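Local coordinates for protein sialidase B (PDB 4XJW) that cleaves alpha-linked terminal sialic acid from glycans as a glycoside hydrolase family 33 sialidase, acting as an intramolecular trans-sialidase, at residues F497-E503 / F517-T522. The protein carries 1 engineered substitution. Numbering follows the deposited sequence.
Sequences FKNATAE and FFRTTT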
loop_
_atom_site.group_PDB
_atom_site.type_symbol
_atom_site.label_atom_id
_atom_site.label_comp_id
_atom_site.label_asym_id
_atom_site.label_seq_id
_atom_site.Cartn_x
_atom_site.Cartn_y
_atom_site.Cartn_z
ATOM N N PHE A 497 -7.481 21.126 14.912
ATOM C CA PHE A 497 -8.021 20.617 13.658
ATOM C C PHE A 497 -9.381 19.973 13.823
ATOM O O PHE A 497 -9.604 19.190 14.747
ATOM C CB PHE A 497 -7.058 19.593 13.041
ATOM C CG PHE A 497 -5.689 20.139 12.786
ATOM C CD1 PHE A 497 -5.480 21.049 11.763
ATOM C CD2 PHE A 497 -4.612 19.756 13.579
ATOM C CE1 PHE A 497 -4.227 21.569 11.529
ATOM C CE2 PHE A 497 -3.347 20.273 13.349
ATOM C CZ PHE A 497 -3.158 21.187 12.325
ATOM N N LYS A 498 -10.293 20.312 12.919
ATOM C CA LYS A 498 -11.538 19.577 12.800
ATOM C C LYS A 498 -11.436 18.573 11.664
ATOM O O LYS A 498 -10.967 18.898 10.569
ATOM C CB LYS A 498 -12.707 20.526 12.544
ATOM C CG LYS A 498 -13.297 21.113 13.801
ATOM C CD LYS A 498 -14.474 22.009 13.462
ATOM C CE LYS A 498 -14.987 22.744 14.688
ATOM N NZ LYS A 498 -15.968 23.799 14.310
ATOM N N ASN A 499 -11.858 17.346 11.944
ATOM C CA ASN A 499 -11.990 16.299 10.930
ATOM C C ASN A 499 -10.728 15.912 10.154
ATOM O O ASN A 499 -10.817 15.284 9.103
ATOM C CB ASN A 499 -13.109 16.652 9.948
ATOM C CG ASN A 499 -14.307 15.744 10.089
ATOM O OD1 ASN A 499 -14.225 14.547 9.805
ATOM N ND2 ASN A 499 -15.434 16.306 10.522
ATOM N N ALA A 500 -9.558 16.274 10.667
ATOM C CA ALA A 500 -8.312 15.946 9.987
ATOM C C ALA A 500 -8.032 14.442 10.025
ATOM O O ALA A 500 -8.436 13.746 10.954
ATOM C CB ALA A 500 -7.158 16.716 10.601
ATOM N N THR A 501 -7.359 13.944 8.994
ATOM C CA THR A 501 -6.793 12.596 9.038
ATOM C C THR A 501 -5.446 12.700 9.750
ATOM O O THR A 501 -4.399 12.738 9.112
ATOM C CB THR A 501 -6.628 12.040 7.607
ATOM O OG1 THR A 501 -7.883 12.148 6.920
ATOM C CG2 THR A 501 -6.227 10.581 7.620
ATOM N N ALA A 502 -5.486 12.755 11.084
ATOM C CA ALA A 502 -4.307 13.067 11.894
ATOM C C ALA A 502 -3.522 11.821 12.265
ATOM O O ALA A 502 -3.394 11.478 13.445
ATOM C CB ALA A 502 -4.708 13.821 13.141
ATOM N N GLU A 503 -2.999 11.153 11.243
ATOM C CA GLU A 503 -2.208 9.948 11.434
ATOM C C GLU A 503 -0.914 10.291 12.164
ATOM O O GLU A 503 -0.134 11.122 11.701
ATOM C CB GLU A 503 -1.920 9.307 10.079
ATOM C CG GLU A 503 -3.148 8.645 9.458
ATOM C CD GLU A 503 -3.096 8.568 7.945
ATOM O OE1 GLU A 503 -3.896 7.791 7.378
ATOM O OE2 GLU A 503 -2.276 9.283 7.322
ATOM N N PHE A 517 4.724 12.604 16.093
ATOM C CA PHE A 517 4.694 13.357 14.839
ATOM C C PHE A 517 3.416 13.003 14.106
ATOM O O PHE A 517 3.054 11.829 14.013
ATOM C CB PHE A 517 5.912 13.018 13.974
ATOM C CG PHE A 517 7.224 13.297 14.652
ATOM C CD1 PHE A 517 7.776 14.573 14.637
ATOM C CD2 PHE A 517 7.891 12.293 15.324
ATOM C CE1 PHE A 517 8.977 14.835 15.258
ATOM C CE2 PHE A 517 9.099 12.548 15.960
ATOM C CZ PHE A 517 9.641 13.818 15.932
ATOM N N PHE A 518 2.707 14.004 13.592
ATOM C CA PHE A 518 1.446 13.702 12.926
ATOM C C PHE A 518 1.086 14.568 11.732
ATOM O O PHE A 518 1.526 15.707 11.601
ATOM C CB PHE A 518 0.273 13.612 13.919
ATOM C CG PHE A 518 -0.051 14.909 14.634
ATOM C CD1 PHE A 518 0.744 15.358 15.677
ATOM C CD2 PHE A 518 -1.169 15.647 14.271
ATOM C CE1 PHE A 518 0.435 16.539 16.349
ATOM C CE2 PHE A 518 -1.490 16.814 14.938
ATOM C CZ PHE A 518 -0.683 17.261 15.979
ATOM N N ARG A 519 0.295 13.965 10.861
ATOM C CA ARG A 519 -0.207 14.578 9.644
ATOM C C ARG A 519 -1.263 15.625 9.985
ATOM O O ARG A 519 -2.050 15.432 10.916
ATOM C CB ARG A 519 -0.816 13.454 8.795
ATOM C CG ARG A 519 -1.584 13.882 7.565
ATOM C CD ARG A 519 -2.163 12.639 6.903
ATOM N NE ARG A 519 -3.125 12.990 5.867
ATOM C CZ ARG A 519 -3.782 12.103 5.135
ATOM N NH1 ARG A 519 -3.572 10.809 5.323
ATOM N NH2 ARG A 519 -4.641 12.513 4.210
ATOM N N THR A 520 -1.280 16.725 9.222
ATOM C CA THR A 520 -2.244 17.814 9.419
ATOM C C THR A 520 -2.845 18.274 8.094
ATOM O O THR A 520 -2.651 17.650 7.050
ATOM C CB THR A 520 -1.619 19.058 10.091
ATOM O OG1 THR A 520 -0.737 19.724 9.176
ATOM C CG2 THR A 520 -0.863 18.676 11.356
ATOM N N THR A 521 -3.545 19.407 8.141
ATOM C CA THR A 521 -4.161 19.992 6.952
ATOM C C THR A 521 -3.454 21.286 6.564
ATOM O O THR A 521 -3.920 22.022 5.696
ATOM C CB THR A 521 -5.651 20.276 7.187
ATOM O OG1 THR A 521 -5.813 21.011 8.407
ATOM C CG2 THR A 521 -6.447 18.983 7.256
ATOM N N THR A 522 -2.325 21.555 7.212
ATOM C CA THR A 522 -1.604 22.822 7.070
ATOM C C THR A 522 -0.451 22.790 6.072
ATOM O O THR A 522 0.156 23.825 5.804
ATOM C CB THR A 522 -1.003 23.280 8.421
ATOM O OG1 THR A 522 0.136 22.469 8.743
ATOM C CG2 THR A 522 -2.020 23.178 9.534
#
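Part of the sialidase active site lies here, where E503, a predicted catalytic residue, meets R519, by similarity one of the arginines that bind substrate. Their side chains run alongside each other, and a salt bridge joins R519 NH1 to E503 OE2 at 2.8 Å. OE2 lies at the edge of the guanidinium, close to its plane, whereas NH1 stands above the carboxylate plane, the two flat groups being turned 64° apart. An extended R519 chain, with CG anti to the backbone N (chi1 171°), carries the guanidinium under T501, whose CB sits 3.8 Å above its centre. R519 N donates a nearly straight bond to E503 O (3.0 Å, 167°). The F497 ring packs against the 520-522 turn: CZ is 3.4 Å from T520 CB, and T522 CG2 meets the ring edge at CE1, also 3.4 Å away. T520 OG1 closes this ST turn by accepting from T522 N, and bonds K524 O. E503 OE1 is hydrogen-bonded to Y615 OH, probably the nucleophile. With NE bound to Y551 O and NH1 to E503 OE2, the guanidinium is probably held in rotation; R581 beside NH2 is consistent with the arginine cluster that grips the sialic acid carboxylate in this family.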